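Local structure of cycloalternan-forming enzyme (Listeria monocytogenes serovar 1/2a, 5F7U) at residues M804-T807 and Q811-Q814; T158-L163 and T170-K175; A249-G254 and N732-D737. The protein is a glycosyl hydrolase family 31 protein combining a TIM barrel with several beta-rich domains and a family 6 carbohydrate-binding module. The protein carries 1 engineered substitution. All blocks are in the same frame, centred on the assembly; numbering follows the deposited sequence. Where two conformers were deposited one is given.

Contact 1 of 3, residues M804-T807 and Q811-Q814; sequences MNMT and QLGQ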
loop_
_atom_site.group_PDB
_atom_site.type_symbol
_atom_site.label_atom_id
_atom_site.label_comp_id
_atom_site.label_asym_id
_atom_site.label_seq_id
_atom_site.Cartn_x
_atom_site.Cartn_y
_atom_site.Cartn_z
ATOM N N MET A 804 7.568 -9.669 20.452
ATOM C CA MET A 804 6.612 -8.798 21.116
ATOM C C MET A 804 7.261 -8.074 22.289
ATOM O O MET A 804 8.229 -8.556 22.869
ATOM C CB MET A 804 5.391 -9.580 21.599
ATOM C CG MET A 804 4.674 -10.405 20.539
ATOM S SD MET A 804 3.260 -11.272 21.236
ATOM C CE MET A 804 4.016 -12.365 22.422
ATOM N N ASN A 805 6.720 -6.911 22.614
ATOM C CA ASN A 805 7.149 -6.154 23.783
ATOM C C ASN A 805 5.973 -6.160 24.754
ATOM O O ASN A 805 4.973 -5.495 24.505
ATOM C CB ASN A 805 7.528 -4.721 23.379
ATOM C CG ASN A 805 8.082 -3.928 24.541
ATOM O OD1 ASN A 805 8.574 -4.500 25.509
ATOM N ND2 ASN A 805 8.007 -2.605 24.454
ATOM N N MET A 806 6.102 -6.930 25.839
ATOM C CA MET A 806 4.987 -7.188 26.776
ATOM C C MET A 806 5.241 -6.597 28.153
ATOM O O MET A 806 6.390 -6.389 28.545
ATOM C CB MET A 806 4.748 -8.703 26.933
ATOM C CG MET A 806 4.488 -9.449 25.633
ATOM S SD MET A 806 2.981 -8.953 24.783
ATOM C CE MET A 806 1.922 -10.350 25.131
ATOM N N THR A 807 4.160 -6.348 28.892
ATOM C CA THR A 807 4.259 -5.974 30.314
ATOM C C THR A 807 4.422 -7.256 31.137
ATOM O O THR A 807 4.375 -8.362 30.588
ATOM C CB THR A 807 2.984 -5.277 30.814
ATOM O OG1 THR A 807 1.908 -6.225 30.837
ATOM C CG2 THR A 807 2.623 -4.085 29.931
ATOM N N GLN A 811 -0.206 -10.316 28.437
ATOM C CA GLN A 811 -1.341 -10.448 27.520
ATOM C C GLN A 811 -1.262 -9.376 26.440
ATOM O O GLN A 811 -0.761 -8.287 26.695
ATOM C CB GLN A 811 -2.670 -10.319 28.263
ATOM C CG GLN A 811 -2.860 -11.377 29.373
ATOM C CD GLN A 811 -3.184 -12.768 28.827
ATOM O OE1 GLN A 811 -4.033 -12.903 27.950
ATOM N NE2 GLN A 811 -2.515 -13.817 29.350
ATOM N N LEU A 812 -1.780 -9.687 25.254
ATOM C CA LEU A 812 -1.914 -8.677 24.201
ATOM C C LEU A 812 -2.871 -7.584 24.670
ATOM O O LEU A 812 -3.848 -7.865 25.358
ATOM C CB LEU A 812 -2.417 -9.313 22.904
ATOM C CG LEU A 812 -1.424 -10.240 22.207
ATOM C CD1 LEU A 812 -2.144 -10.980 21.090
ATOM C CD2 LEU A 812 -0.217 -9.471 21.676
ATOM N N GLY A 813 -2.565 -6.338 24.338
ATOM C CA GLY A 813 -3.426 -5.219 24.711
ATOM C C GLY A 813 -3.115 -4.559 26.048
ATOM O O GLY A 813 -3.964 -3.869 26.601
ATOM N N GLN A 814 -1.899 -4.773 26.560
ATOM C CA GLN A 814 -1.447 -4.150 27.805
ATOM C C GLN A 814 -0.349 -3.140 27.505
ATOM O O GLN A 814 0.598 -3.443 26.775
ATOM C CB GLN A 814 -0.982 -5.222 28.805
ATOM C CG GLN A 814 -2.102 -6.196 29.130
ATOM C CD GLN A 814 -1.696 -7.287 30.082
ATOM O OE1 GLN A 814 -0.599 -7.852 29.979
ATOM N NE2 GLN A 814 -2.592 -7.603 31.014
HETATM O O HOH W 1 1.684 -7.558 28.074
#
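Met804 SD, on an edge strand, meets Leu812 of the following loop through a single branch of the leucine. The CD2 methyl of Leu812 lies 3.9 Å from Met804 SD, and the two side chains cross at about a right angle. Met806 adds to this apolar patch less certainly, since its contacts hold for one of two modelled conformers. In that conformer bends at chi2 and chi3 fold the chain back, placing Met806 CE 4.2 Å from Leu812 CD2 and 3.6 Å from Gln811 C.

Further along, the contact turns polar. A bridging water accepts from Thr807 N at 2.9 Å and donates to Gln811 O, also at 2.9 Å, linking the two backbones where they are too far apart to bond directly. Beside it the Thr807 side chain crosses that of Gln814, with Thr807 CG2 3.9 Å from Gln814 CB. Thr807 OG1 is hydrogen-bonded to Gly809 N, within the turn that joins the segments.

The loop is also braced from within. Gln811 N donates to Gln814 OE1 over 2.9 Å and nearly straight, at 162°, but it reaches the oxygen from above the amide plane, 57° out of it. The extended Gln814 chain (chi2 179°) carries OE1 far enough to receive it.

Around this loop, Asn700, at the end of helix 687-700, binds Asn805 O and Gln814 O through ND2 and Gly813 N through OD1. On the sheet side, strand 801-806 is an outermost strand of a mixed five-stranded sheet and pairs antiparallel with strand 825-830.

Contact 2 of 3, residues T158-L163 and T170-K175; sequences TLRMEL and TGHAGK
Glu162 grips His172 with both carboxylate oxygens, a His-carboxylate pairing that fastens a surface loop to a strand of the galactose mutarotase-like domain. Each oxygen has its own donor. OE1 accepts from the backbone His172 N at 2.8 Å along an almost straight line (169°), and OE2 accepts from the ring nitrogen His172 ND1 at 2.7 Å, with an angle of 154°. Both donors arrive on the syn sides of the carboxylate, whose plane is nearly coplanar with the imidazole, so this bidentate grip fixes the rotation of the ring as well as the path of the loop.

Arg160, two residues back and on the same side of the strand, adds a second layer. Its chain is extended, CG lying opposite the backbone N, and delivers a guanidinium whose plane is only 5° from that of the imidazole. His172 ND1 sits over one guanidinium face, 3.7 Å from Arg160 CZ. The positive charge probably stabilises the Glu162 carboxylate, although Arg160 NE and Glu162 OE1 make only a long salt bridge, at 3.8 Å, with no N-H directed at the oxygen.

The donors of the arginine have their own partners: NH2 forms a salt bridge with Asp334 OD2 on the adjoining strand 333-338, while NH1 donates to a water, 3.1 Å away and at the guanidinium edge. That water in turn donates to Ala173 O, giving the loop a second, indirect tie. Close beside the direct grip, Gly171 CA approaches Glu162 OE1 to 3.4 Å.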
loop_
_atom_site.group_PDB
_atom_site.type_symbol
_atom_site.label_atom_id
_atom_site.label_comp_id
_atom_site.label_asym_id
_atom_site.label_seq_id
_atom_site.Cartn_x
_atom_site.Cartn_y
_atom_site.Cartn_z
ATOM N N THR A 158 14.111 -11.363 -15.256
ATOM C CA THR A 158 13.472 -10.068 -15.520
ATOM C C THR A 158 13.923 -9.593 -16.904
ATOM O O THR A 158 15.095 -9.261 -17.091
ATOM C CB THR A 158 13.832 -9.040 -14.422
ATOM O OG1 THR A 158 13.346 -9.503 -13.155
ATOM C CG2 THR A 158 13.196 -7.653 -14.708
ATOM N N LEU A 159 12.985 -9.600 -17.852
ATOM C CA LEU A 159 13.263 -9.281 -19.256
ATOM C C LEU A 159 12.919 -7.831 -19.546
ATOM O O LEU A 159 11.853 -7.368 -19.162
ATOM C CB LEU A 159 12.453 -10.208 -20.160
ATOM C CG LEU A 159 12.439 -9.940 -21.671
ATOM C CD1 LEU A 159 13.801 -10.248 -22.288
ATOM C CD2 LEU A 159 11.347 -10.765 -22.341
ATOM N N ARG A 160 13.813 -7.131 -20.231
ATOM C CA ARG A 160 13.574 -5.745 -20.632
ATOM C C ARG A 160 13.442 -5.675 -22.148
ATOM O O ARG A 160 14.293 -6.184 -22.874
ATOM C CB ARG A 160 14.742 -4.854 -20.187
ATOM C CG ARG A 160 14.485 -3.368 -20.363
ATOM C CD ARG A 160 15.760 -2.629 -20.035
ATOM N NE ARG A 160 15.566 -1.192 -19.988
ATOM C CZ ARG A 160 16.515 -0.342 -19.600
ATOM N NH1 ARG A 160 17.725 -0.797 -19.237
ATOM N NH2 ARG A 160 16.245 0.959 -19.549
ATOM N N MET A 161 12.387 -5.018 -22.619
ATOM C CA MET A 161 12.176 -4.767 -24.047
ATOM C C MET A 161 12.314 -3.296 -24.359
ATOM O O MET A 161 11.695 -2.485 -23.694
ATOM C CB MET A 161 10.748 -5.151 -24.430
ATOM C CG MET A 161 10.635 -6.478 -25.107
ATOM S SD MET A 161 10.907 -7.773 -23.918
ATOM C CE MET A 161 9.299 -7.701 -23.097
ATOM N N GLU A 162 13.093 -2.969 -25.397
ATOM C CA GLU A 162 13.274 -1.578 -25.780
ATOM C C GLU A 162 13.057 -1.490 -27.275
ATOM O O GLU A 162 13.774 -2.133 -28.066
ATOM C CB GLU A 162 14.657 -1.062 -25.386
ATOM C CG GLU A 162 14.839 -0.914 -23.877
ATOM C CD GLU A 162 16.275 -0.605 -23.524
ATOM O OE1 GLU A 162 17.113 -1.535 -23.464
ATOM O OE2 GLU A 162 16.560 0.585 -23.339
ATOM N N LEU A 163 12.017 -0.754 -27.662
ATOM C CA LEU A 163 11.667 -0.664 -29.084
ATOM C C LEU A 163 12.067 0.709 -29.613
ATOM O O LEU A 163 11.662 1.740 -29.045
ATOM C CB LEU A 163 10.160 -0.886 -29.276
ATOM C CG LEU A 163 9.668 -0.667 -30.717
ATOM C CD1 LEU A 163 10.084 -1.821 -31.649
ATOM C CD2 LEU A 163 8.156 -0.459 -30.705
ATOM N N THR A 170 19.612 2.631 -29.583
ATOM C CA THR A 170 20.158 1.338 -29.192
ATOM C C THR A 170 19.751 1.020 -27.759
ATOM O O THR A 170 19.845 1.871 -26.881
ATOM C CB THR A 170 21.688 1.360 -29.343
ATOM O OG1 THR A 170 22.002 1.715 -30.696
ATOM C CG2 THR A 170 22.312 -0.008 -29.020
ATOM N N GLY A 171 19.334 -0.221 -27.525
ATOM C CA GLY A 171 18.992 -0.683 -26.176
ATOM C C GLY A 171 20.169 -0.773 -25.200
ATOM O O GLY A 171 21.339 -0.689 -25.591
ATOM N N HIS A 172 19.845 -0.964 -23.928
ATOM C CA HIS A 172 20.845 -1.041 -22.848
ATOM C C HIS A 172 21.386 -2.448 -22.618
ATOM O O HIS A 172 20.742 -3.440 -22.972
ATOM C CB HIS A 172 20.230 -0.519 -21.552
ATOM C CG HIS A 172 19.918 0.944 -21.593
ATOM N ND1 HIS A 172 18.719 1.436 -22.056
ATOM C CD2 HIS A 172 20.668 2.024 -21.266
ATOM C CE1 HIS A 172 18.731 2.757 -21.995
ATOM N NE2 HIS A 172 19.903 3.140 -21.519
ATOM N N ALA A 173 22.583 -2.515 -22.023
ATOM C CA ALA A 173 23.187 -3.789 -21.593
ATOM C C ALA A 173 22.383 -4.488 -20.503
ATOM O O ALA A 173 21.765 -3.844 -19.671
ATOM C CB ALA A 173 24.620 -3.548 -21.103
ATOM N N GLY A 174 22.396 -5.816 -20.520
ATOM C CA GLY A 174 21.876 -6.609 -19.402
ATOM C C GLY A 174 22.823 -7.776 -19.142
ATOM O O GLY A 174 23.953 -7.780 -19.630
ATOM N N LYS A 175 22.348 -8.766 -18.392
ATOM C CA LYS A 175 23.124 -9.972 -18.060
ATOM C C LYS A 175 23.480 -10.779 -19.301
ATOM O O LYS A 175 22.731 -10.770 -20.284
ATOM C CB LYS A 175 22.315 -10.902 -17.148
ATOM C CG LYS A 175 21.780 -10.271 -15.883
ATOM C CD LYS A 175 22.842 -10.113 -14.842
ATOM C CE LYS A 175 22.193 -9.732 -13.528
ATOM N NZ LYS A 175 23.227 -9.488 -12.513
HETATM O O HOH W 2 18.963 -3.583 -19.743
#

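Contact 3 of 3, residues A249-G254 and N732-D737; sequences AFYGFG and NARDLD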
loop_
_atom_site.group_PDB
_atom_site.type_symbol
_atom_site.label_atom_id
_atom_site.label_comp_id
_atom_site.label_asym_id
_atom_site.label_seq_id
_atom_site.Cartn_x
_atom_site.Cartn_y
_atom_site.Cartn_z
ATOM N N ALA A 249 -6.101 -12.293 -12.943
ATOM C CA ALA A 249 -6.321 -11.110 -12.099
ATOM C C ALA A 249 -5.122 -10.167 -12.198
ATOM O O ALA A 249 -3.970 -10.626 -12.352
ATOM C CB ALA A 249 -6.547 -11.519 -10.662
ATOM N N PHE A 250 -5.390 -8.857 -12.115
ATOM C CA PHE A 250 -4.360 -7.838 -12.290
ATOM C C PHE A 250 -4.367 -6.860 -11.134
ATOM O O PHE A 250 -5.376 -6.169 -10.902
ATOM C CB PHE A 250 -4.594 -7.062 -13.585
ATOM C CG PHE A 250 -4.598 -7.929 -14.811
ATOM C CD1 PHE A 250 -3.392 -8.415 -15.342
ATOM C CD2 PHE A 250 -5.807 -8.241 -15.463
ATOM C CE1 PHE A 250 -3.391 -9.200 -16.502
ATOM C CE2 PHE A 250 -5.814 -9.034 -16.620
ATOM C CZ PHE A 250 -4.605 -9.508 -17.139
ATOM N N TYR A 251 -3.236 -6.796 -10.443
ATOM C CA TYR A 251 -3.138 -6.058 -9.190
ATOM C C TYR A 251 -2.158 -4.916 -9.284
ATOM O O TYR A 251 -1.241 -4.956 -10.088
ATOM C CB TYR A 251 -2.651 -6.999 -8.090
ATOM C CG TYR A 251 -3.461 -8.268 -7.946
ATOM C CD1 TYR A 251 -4.763 -8.245 -7.447
ATOM C CD2 TYR A 251 -2.894 -9.509 -8.269
ATOM C CE1 TYR A 251 -5.486 -9.436 -7.280
ATOM C CE2 TYR A 251 -3.604 -10.694 -8.105
ATOM C CZ TYR A 251 -4.895 -10.651 -7.607
ATOM O OH TYR A 251 -5.606 -11.826 -7.461
ATOM N N GLY A 252 -2.336 -3.912 -8.426
ATOM C CA GLY A 252 -1.371 -2.831 -8.295
ATOM C C GLY A 252 -1.818 -1.576 -9.017
ATOM O O GLY A 252 -2.862 -1.037 -8.710
ATOM N N PHE A 253 -1.023 -1.152 -10.008
ATOM C CA PHE A 253 -1.238 0.095 -10.772
ATOM C C PHE A 253 -1.113 1.367 -9.930
ATOM O O PHE A 253 -1.669 2.419 -10.274
ATOM C CB PHE A 253 -2.576 0.099 -11.540
ATOM C CG PHE A 253 -2.771 -1.084 -12.459
ATOM C CD1 PHE A 253 -3.343 -2.270 -11.987
ATOM C CD2 PHE A 253 -2.427 -0.999 -13.819
ATOM C CE1 PHE A 253 -3.565 -3.352 -12.833
ATOM C CE2 PHE A 253 -2.666 -2.089 -14.691
ATOM C CZ PHE A 253 -3.238 -3.271 -14.193
ATOM N N GLY A 254 -0.366 1.278 -8.833
ATOM C CA GLY A 254 -0.352 2.370 -7.862
ATOM C C GLY A 254 -1.405 2.177 -6.793
ATOM O O GLY A 254 -1.652 1.050 -6.347
ATOM N N ASN A 732 -9.521 -18.980 -4.273
ATOM C CA ASN A 732 -10.352 -18.244 -3.337
ATOM C C ASN A 732 -9.729 -16.936 -2.867
ATOM O O ASN A 732 -10.406 -16.129 -2.260
ATOM C CB ASN A 732 -10.735 -19.101 -2.140
ATOM C CG ASN A 732 -12.046 -19.842 -2.368
ATOM O OD1 ASN A 732 -12.024 -21.022 -2.629
ATOM N ND2 ASN A 732 -13.198 -19.120 -2.313
ATOM N N ALA A 733 -8.431 -16.773 -3.112
ATOM C CA ALA A 733 -7.672 -15.599 -2.636
ATOM C C ALA A 733 -7.710 -14.438 -3.620
ATOM O O ALA A 733 -7.323 -13.328 -3.265
ATOM C CB ALA A 733 -6.221 -15.988 -2.371
ATOM N N ARG A 734 -8.191 -14.691 -4.829
ATOM C CA ARG A 734 -7.958 -13.797 -5.977
ATOM C C ARG A 734 -8.567 -12.402 -5.823
ATOM O O ARG A 734 -7.937 -11.409 -6.203
ATOM C CB ARG A 734 -8.446 -14.445 -7.280
ATOM C CG ARG A 734 -7.600 -15.644 -7.718
ATOM C CD ARG A 734 -6.277 -15.141 -8.291
ATOM N NE ARG A 734 -5.365 -16.209 -8.686
ATOM C CZ ARG A 734 -5.297 -16.728 -9.912
ATOM N NH1 ARG A 734 -6.106 -16.302 -10.893
ATOM N NH2 ARG A 734 -4.397 -17.678 -10.168
ATOM N N ASP A 735 -9.773 -12.325 -5.263
ATOM C CA ASP A 735 -10.490 -11.053 -5.276
ATOM C C ASP A 735 -10.694 -10.444 -3.886
ATOM O O ASP A 735 -11.332 -9.391 -3.755
ATOM C CB ASP A 735 -11.851 -11.218 -5.978
ATOM C CG ASP A 735 -11.723 -11.647 -7.440
ATOM O OD1 ASP A 735 -10.911 -11.087 -8.200
ATOM O OD2 ASP A 735 -12.477 -12.535 -7.847
ATOM N N LEU A 736 -10.147 -11.097 -2.866
ATOM C CA LEU A 736 -10.402 -10.704 -1.482
ATOM C C LEU A 736 -9.880 -9.308 -1.182
ATOM O O LEU A 736 -8.705 -9.014 -1.426
ATOM C CB LEU A 736 -9.768 -11.710 -0.520
ATOM C CG LEU A 736 -10.275 -13.154 -0.648
ATOM C CD1 LEU A 736 -9.451 -14.004 0.325
ATOM C CD2 LEU A 736 -11.762 -13.289 -0.350
ATOM N N ASP A 737 -10.769 -8.464 -0.660
ATOM C CA ASP A 737 -10.394 -7.083 -0.354
ATOM C C ASP A 737 -10.805 -6.651 1.044
ATOM O O ASP A 737 -10.768 -5.457 1.357
ATOM C CB ASP A 737 -10.952 -6.134 -1.433
ATOM C CG ASP A 737 -12.455 -6.220 -1.578
ATOM O OD1 ASP A 737 -13.135 -6.925 -0.777
ATOM O OD2 ASP A 737 -12.962 -5.631 -2.556
#
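Ala249 begins the contact with a modest apolar touch, its CB lying 4.3 Å from CD of Arg734 on a loop almost five hundred residues further along the chain. Phe250, next in the strand, faces the interior of its own domain, where its ring meets those of Tyr319 and Phe291 edge-to-face.

Tyr251 turns back to the loop and carries the main interaction. With CG beside the backbone N (chi1 -53°), the ring reaches across so that OH donates to Arg734 O over 2.7 Å. The hydroxyl lies in the carbonyl plane, on a lone pair, at a C=O...O angle of 118°. The acceptor itself sits at the ring edge, near the ring plane and 3.3 Å from Tyr251 CE1. Arg734 CD packs beside the hydroxyl, 3.5 Å from Tyr251 OH. After Gly252 the chain turns a corner at Phe253, and Gly254 N then bonds to Ser623 OG, just beyond helix 607-622.

Arg734 thus contributes its backbone carbonyl and the aliphatic part of its side chain, while its guanidinium is directed elsewhere, NH2 bonding to Pro728 O. Nearby, Asp735 OD1 adds a bond to Asn261 ND2. Between these two segments, however, the direct polar link is one short, neutral hydrogen bond in a buried setting, pairing the tyrosine hydroxyl with a backbone carbonyl without drawing on the arginine's charge.

From the N terminus, contact 2 comes first and closes a short loop that follows strand 158-164, back onto that strand, with six residues between its segments. Contact 3 opens later in the same mutarotase-like region but closes only at 732-737; the 477 intervening residues include the whole eight-stranded barrel, so it joins regions on either side of the barrel in sequence. Contact 1 follows as another local closure, three residues across, at the edge of a sheet nearer the C terminus. The three are in series, neither nesting nor crossing. Contacts 1 and 2 lie on opposite sides of the chain's centre, about 51 Å apart between centres, whereas the centre of contact 3 is about 12 Å from the centre of the chain.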